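Local coordinates for methyltransferase domain-containing protein (Pyrococcus horikoshii, PDB 1VE3) that is an S-adenosylmethionine-dependent methyltransferase whose methyl acceptor the structure alone does not show, at the interface of chains A and B. Coordinates in Å, arbitrary orientation; residue numbers count along the deposited sequence, not the author numbering. Chains: chain A/B, hypothetical protein PH0226.

Contact 1: the interface of chains A and B. Residues chain A 17, 22, 83; chain B 114, 117, 173, 175, 190-192.
With CG anti to the backbone N (chi1 -165°), B:Glu173 carries its carboxylate toward A:Arg83, while B:Arg190, its CG likewise anti to the backbone N but its chain bent at chi3 (-79°), turns its guanidinium onto the same arginine. The patch belongs to the dimer of a SAM-dependent methyltransferase of the AdoMet_MTases family. A:Arg83, extended from CG to NE, gives NE to B:Glu173 OE1 at 3.1 Å, a salt bridge made through the syn lone pair and nearly in the guanidinium plane. The anti lone pair of that oxygen takes the hydroxyl OG1 of B:Thr175 at 3.0 Å, and these two bonds help fix the carboxylate's rotation.

The two guanidiniums of A:Arg83 and B:Arg190 meet tip to tip and stack, their planes 11° apart and CZ to CZ 3.3 Å. Stacking of like charges is probably tolerated because B:Glu173 lies at the edge of A:Arg83. A:Arg22, from helix 19-34, crosses B:Arg190 at about a right angle, its NH2 packed 3.3 Å from the aliphatic CG. Its other amino group, NH1, lies near the B:Asn192 amide, whose plane is almost parallel to the guanidinium. B:Asn192 ND2 bonds to B:Val114 O within chain B. The same ND2 meets the O of water 1 at 2.9 Å. That water O reaches the backbone carbonyl A:Asn17 O at 2.6 Å. B:Glu117 OE1 comes within 3.7 Å of A:Asn17 CB.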
loop_
_atom_site.group_PDB
_atom_site.type_symbol
_atom_site.label_atom_id
_atom_site.label_comp_id
_atom_site.label_asym_id
_atom_site.label_seq_id
_atom_site.Cartn_x
_atom_site.Cartn_y
_atom_site.Cartn_z
ATOM N N ASN A 17 0.946 -7.899 -0.404
ATOM C CA ASN A 17 0.681 -7.398 0.945
ATOM C C ASN A 17 1.547 -6.207 1.359
ATOM O O ASN A 17 1.408 -5.691 2.470
ATOM C CB ASN A 17 0.824 -8.523 1.970
ATOM C CG ASN A 17 -0.288 -9.548 1.860
ATOM O OD1 ASN A 17 -1.470 -9.206 1.923
ATOM N ND2 ASN A 17 0.086 -10.812 1.693
ATOM N N ARG A 22 -0.542 -2.248 -2.039
ATOM C CA ARG A 22 -1.860 -1.897 -1.515
ATOM C C ARG A 22 -2.245 -0.486 -1.927
ATOM O O ARG A 22 -3.402 -0.216 -2.244
ATOM C CB ARG A 22 -1.887 -2.019 0.009
ATOM C CG ARG A 22 -1.798 -3.451 0.509
ATOM C CD ARG A 22 -1.914 -3.523 2.031
ATOM N NE ARG A 22 -2.072 -4.903 2.484
ATOM C CZ ARG A 22 -2.320 -5.259 3.741
ATOM N NH1 ARG A 22 -2.440 -4.335 4.686
ATOM N NH2 ARG A 22 -2.454 -6.543 4.051
ATOM N N ARG A 83 -5.326 -17.313 -0.265
ATOM C CA ARG A 83 -6.554 -16.535 -0.154
ATOM C C ARG A 83 -7.768 -17.359 -0.554
ATOM O O ARG A 83 -8.892 -16.860 -0.536
ATOM C CB ARG A 83 -6.486 -15.273 -1.023
ATOM C CG ARG A 83 -5.512 -14.224 -0.516
ATOM C CD ARG A 83 -5.775 -12.880 -1.159
ATOM N NE ARG A 83 -4.917 -11.837 -0.610
ATOM C CZ ARG A 83 -4.994 -10.555 -0.950
ATOM N NH1 ARG A 83 -5.897 -10.160 -1.837
ATOM N NH2 ARG A 83 -4.163 -9.672 -0.412
ATOM N N VAL B 114 -1.079 -2.958 12.162
ATOM C CA VAL B 114 -1.917 -3.563 11.123
ATOM C C VAL B 114 -1.466 -3.111 9.747
ATOM O O VAL B 114 -1.798 -3.733 8.748
ATOM C CB VAL B 114 -3.442 -3.222 11.276
ATOM C CG1 VAL B 114 -3.981 -3.815 12.568
ATOM C CG2 VAL B 114 -3.674 -1.709 11.237
ATOM N N GLU B 117 3.504 -5.600 7.157
ATOM C CA GLU B 117 3.654 -7.041 7.033
ATOM C C GLU B 117 4.999 -7.324 7.731
ATOM O O GLU B 117 5.741 -6.391 8.051
ATOM C CB GLU B 117 3.676 -7.467 5.562
ATOM C CG GLU B 117 4.883 -7.032 4.761
ATOM C CD GLU B 117 4.824 -7.533 3.324
ATOM O OE1 GLU B 117 4.384 -8.684 3.112
ATOM O OE2 GLU B 117 5.229 -6.791 2.411
ATOM N N GLU B 173 -1.235 -16.218 5.232
ATOM C CA GLU B 173 -0.746 -14.932 4.750
ATOM C C GLU B 173 -0.618 -13.946 5.911
ATOM O O GLU B 173 0.030 -12.902 5.788
ATOM C CB GLU B 173 -1.731 -14.382 3.711
ATOM C CG GLU B 173 -1.203 -13.248 2.851
ATOM C CD GLU B 173 -2.158 -12.886 1.723
ATOM O OE1 GLU B 173 -3.234 -12.311 2.001
ATOM O OE2 GLU B 173 -1.833 -13.191 0.556
ATOM N N THR B 175 -3.110 -12.208 7.314
ATOM C CA THR B 175 -3.925 -11.026 7.041
ATOM C C THR B 175 -5.389 -11.374 7.230
ATOM O O THR B 175 -5.747 -12.544 7.353
ATOM C CB THR B 175 -3.753 -10.510 5.593
ATOM O OG1 THR B 175 -4.304 -11.466 4.680
ATOM C CG2 THR B 175 -2.277 -10.280 5.262
ATOM N N ARG B 190 -8.311 -4.693 4.640
ATOM C CA ARG B 190 -7.436 -5.827 4.914
ATOM C C ARG B 190 -6.379 -5.368 5.918
ATOM O O ARG B 190 -5.697 -4.373 5.702
ATOM C CB ARG B 190 -6.768 -6.334 3.628
ATOM C CG ARG B 190 -5.674 -7.369 3.887
ATOM C CD ARG B 190 -5.189 -8.062 2.616
ATOM N NE ARG B 190 -6.112 -9.103 2.182
ATOM C CZ ARG B 190 -7.003 -8.965 1.207
ATOM N NH1 ARG B 190 -7.800 -9.983 0.901
ATOM N NH2 ARG B 190 -7.087 -7.822 0.528
ATOM N N PHE B 191 -6.265 -6.089 7.027
ATOM C CA PHE B 191 -5.301 -5.758 8.072
ATOM C C PHE B 191 -4.232 -6.833 8.166
ATOM O O PHE B 191 -4.521 -8.006 7.939
ATOM C CB PHE B 191 -5.980 -5.712 9.448
ATOM C CG PHE B 191 -7.022 -4.647 9.600
ATOM C CD1 PHE B 191 -6.660 -3.318 9.773
ATOM C CD2 PHE B 191 -8.372 -4.982 9.609
ATOM C CE1 PHE B 191 -7.633 -2.333 9.957
ATOM C CE2 PHE B 191 -9.353 -4.006 9.791
ATOM C CZ PHE B 191 -8.983 -2.679 9.967
ATOM N N ASN B 192 -3.006 -6.439 8.509
ATOM C CA ASN B 192 -1.942 -7.418 8.722
ATOM C C ASN B 192 -2.264 -7.920 10.125
ATOM O O ASN B 192 -2.504 -7.114 11.025
ATOM C CB ASN B 192 -0.561 -6.758 8.719
ATOM C CG ASN B 192 -0.034 -6.516 7.324
ATOM O OD1 ASN B 192 0.275 -7.459 6.599
ATOM N ND2 ASN B 192 0.078 -5.250 6.939
HETATM O O HOH W 1 1.366 -4.100 4.563
#

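Contact 2: the interface of chains A and B. Residues chain A 15, 17-20; chain B 95, 115, 117, 119-120.
The carboxylate oxygen B:Glu120 OE2 accepts from the backbone N of A:Gln19 through its syn lone pair at 2.8 Å. The O of water 3 lies 2.6 Å from the same B:Glu120 OE2. Because A:Gln19 opens helix 19-34, this places a carboxylate at the helix N-terminus, where the helix dipole would be expected to favour its negative charge. The other oxygen, OE1, receives the backbone N of B:Glu117 within chain B and contacts a second water shared with the carbonyls A:Asn17 O and B:His115 O. With both oxygens engaged, the carboxylate's rotation is restricted.

A:Gln19 is a residue seen to contact S-adenosylmethionine in a structure of this protein; here it also serves the dimer. Its side chain runs extended beyond CG, crossing B:Glu120 obliquely with the amide and carboxylate planes 73° apart. At the tip, NE2 donates to B:His115 O at 2.8 Å; the bond is nearly straight (170° at H) and lies in the amide plane, but approaches from above the carbonyl plane. The amide oxygen OE1 sits over the centre of the B:Arg95 guanidinium, 3.3 Å from CZ, as the two side chains slide past each other in opposite directions.

B:Arg95 meets A:Glu20 tip to tip. Its NH1 forms a salt bridge to OE2 at 2.8 Å, bent and tilted from the guanidinium plane. The longer hydrogen bond from NH1 to A:Glu20 OE1, at 3.2 Å, is straighter and lies in that plane; both come from the syn side of the carboxylate. A chi2 of 73° bends A:Glu20 back toward the arginine. The like-charged B:Glu120 is also near, and B:Arg95 NH1 bridges to its OE2 on the same chain, probably easing repulsion between the two glutamates. The A:Asp15 and B:Glu117 carboxylates are modelled implausibly close, so that approach is doubtful. Within chain A, the hydroxyl A:Ser18 OG bonds A:Asp15 O at 2.8 Å, in the carbonyl plane.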
loop_
_atom_site.group_PDB
_atom_site.type_symbol
_atom_site.label_atom_id
_atom_site.label_comp_id
_atom_site.label_asym_id
_atom_site.label_seq_id
_atom_site.Cartn_x
_atom_site.Cartn_y
_atom_site.Cartn_z
ATOM N N ASP A 15 4.696 -7.965 -4.383
ATOM C CA ASP A 15 4.283 -8.285 -3.017
ATOM C C ASP A 15 2.913 -7.696 -2.705
ATOM O O ASP A 15 2.800 -6.577 -2.201
ATOM C CB ASP A 15 5.320 -7.758 -2.019
ATOM C CG ASP A 15 4.999 -8.145 -0.586
ATOM O OD1 ASP A 15 3.921 -8.724 -0.339
ATOM O OD2 ASP A 15 5.833 -7.862 0.293
ATOM N N ASN A 17 0.946 -7.899 -0.404
ATOM C CA ASN A 17 0.681 -7.398 0.945
ATOM C C ASN A 17 1.547 -6.207 1.359
ATOM O O ASN A 17 1.408 -5.691 2.470
ATOM C CB ASN A 17 0.824 -8.523 1.970
ATOM C CG ASN A 17 -0.288 -9.548 1.860
ATOM O OD1 ASN A 17 -1.470 -9.206 1.923
ATOM N ND2 ASN A 17 0.086 -10.812 1.693
ATOM N N SER A 18 2.432 -5.759 0.471
ATOM C CA SER A 18 3.276 -4.612 0.782
ATOM C C SER A 18 2.434 -3.343 0.752
ATOM O O SER A 18 1.360 -3.311 0.140
ATOM C CB SER A 18 4.408 -4.474 -0.235
ATOM O OG SER A 18 3.918 -4.079 -1.509
ATOM N N GLN A 19 2.924 -2.299 1.417
ATOM C CA GLN A 19 2.218 -1.027 1.439
ATOM C C GLN A 19 2.226 -0.437 0.025
ATOM O O GLN A 19 1.264 0.207 -0.389
ATOM C CB GLN A 19 2.884 -0.051 2.423
ATOM C CG GLN A 19 2.881 -0.512 3.884
ATOM C CD GLN A 19 3.464 0.523 4.848
ATOM O OE1 GLN A 19 4.095 1.499 4.436
ATOM N NE2 GLN A 19 3.262 0.300 6.139
ATOM N N GLU A 20 3.309 -0.673 -0.714
ATOM C CA GLU A 20 3.429 -0.157 -2.079
ATOM C C GLU A 20 2.311 -0.684 -2.977
ATOM O O GLU A 20 1.624 0.090 -3.649
ATOM C CB GLU A 20 4.782 -0.539 -2.699
ATOM C CG GLU A 20 5.995 0.220 -2.159
ATOM C CD GLU A 20 6.395 -0.204 -0.751
ATOM O OE1 GLU A 20 5.901 -1.251 -0.280
ATOM O OE2 GLU A 20 7.219 0.505 -0.123
ATOM N N ARG B 95 9.512 3.016 7.838
ATOM C CA ARG B 95 10.412 1.964 7.372
ATOM C C ARG B 95 11.792 2.511 7.005
ATOM O O ARG B 95 12.765 1.761 6.951
ATOM C CB ARG B 95 9.799 1.240 6.171
ATOM C CG ARG B 95 8.500 0.504 6.491
ATOM C CD ARG B 95 7.807 0.020 5.228
ATOM N NE ARG B 95 7.582 1.115 4.291
ATOM C CZ ARG B 95 7.100 0.981 3.059
ATOM N NH1 ARG B 95 6.775 -0.218 2.578
ATOM N NH2 ARG B 95 6.951 2.056 2.299
ATOM N N HIS B 115 -0.690 -2.032 9.705
ATOM C CA HIS B 115 -0.191 -1.475 8.451
ATOM C C HIS B 115 1.100 -2.115 7.953
ATOM O O HIS B 115 1.533 -1.848 6.836
ATOM C CB HIS B 115 0.061 0.028 8.605
ATOM C CG HIS B 115 -1.176 0.866 8.537
ATOM N ND1 HIS B 115 -1.747 1.252 7.343
ATOM C CD2 HIS B 115 -1.957 1.383 9.513
ATOM C CE1 HIS B 115 -2.827 1.973 7.587
ATOM N NE2 HIS B 115 -2.978 2.068 8.896
ATOM N N GLU B 117 3.504 -5.600 7.157
ATOM C CA GLU B 117 3.654 -7.041 7.033
ATOM C C GLU B 117 4.999 -7.324 7.731
ATOM O O GLU B 117 5.741 -6.391 8.051
ATOM C CB GLU B 117 3.676 -7.467 5.562
ATOM C CG GLU B 117 4.883 -7.032 4.761
ATOM C CD GLU B 117 4.824 -7.533 3.324
ATOM O OE1 GLU B 117 4.384 -8.684 3.112
ATOM O OE2 GLU B 117 5.229 -6.791 2.411
ATOM N N LEU B 119 8.176 -8.275 6.926
ATOM C CA LEU B 119 9.409 -7.632 6.486
ATOM C C LEU B 119 9.401 -6.116 6.646
ATOM O O LEU B 119 10.459 -5.497 6.741
ATOM C CB LEU B 119 9.740 -8.013 5.036
ATOM C CG LEU B 119 8.798 -7.618 3.901
ATOM C CD1 LEU B 119 8.802 -6.104 3.701
ATOM C CD2 LEU B 119 9.261 -8.311 2.629
ATOM N N GLU B 120 8.217 -5.516 6.683
ATOM C CA GLU B 120 8.114 -4.066 6.835
ATOM C C GLU B 120 8.269 -3.694 8.305
ATOM O O GLU B 120 8.935 -2.711 8.643
ATOM C CB GLU B 120 6.758 -3.553 6.319
ATOM C CG GLU B 120 6.460 -3.938 4.868
ATOM C CD GLU B 120 5.104 -3.441 4.385
ATOM O OE1 GLU B 120 4.136 -3.507 5.177
ATOM O OE2 GLU B 120 5.006 -3.001 3.210
HETATM O O HOH W 2 1.366 -4.100 4.563
HETATM O O HOH W 3 7.032 -3.318 1.539
#

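The C-alpha centres of contact 1 and contact 2 lie about 8 Å apart, and both include A:Asn17 and B:Glu117, making them neighbouring patches of one continuous surface. Chain A supplies the segment leading into helix 19-34 and the start of that helix to both; contact 1 adds A:Arg83, just past helix 70-82. On chain B, 3-10 helix 113-115 is common; contact 1 adds strand 188-192 and loop residue B:Glu173, with strand 175-179 beside it, contact 2 helix 118-131 and loop residue B:Arg95. One water touches both. The interface is not an exact two-fold. A:Gln19, a SAM-contacting position, lies in contact 2, so dimer packing might affect the cofactor site.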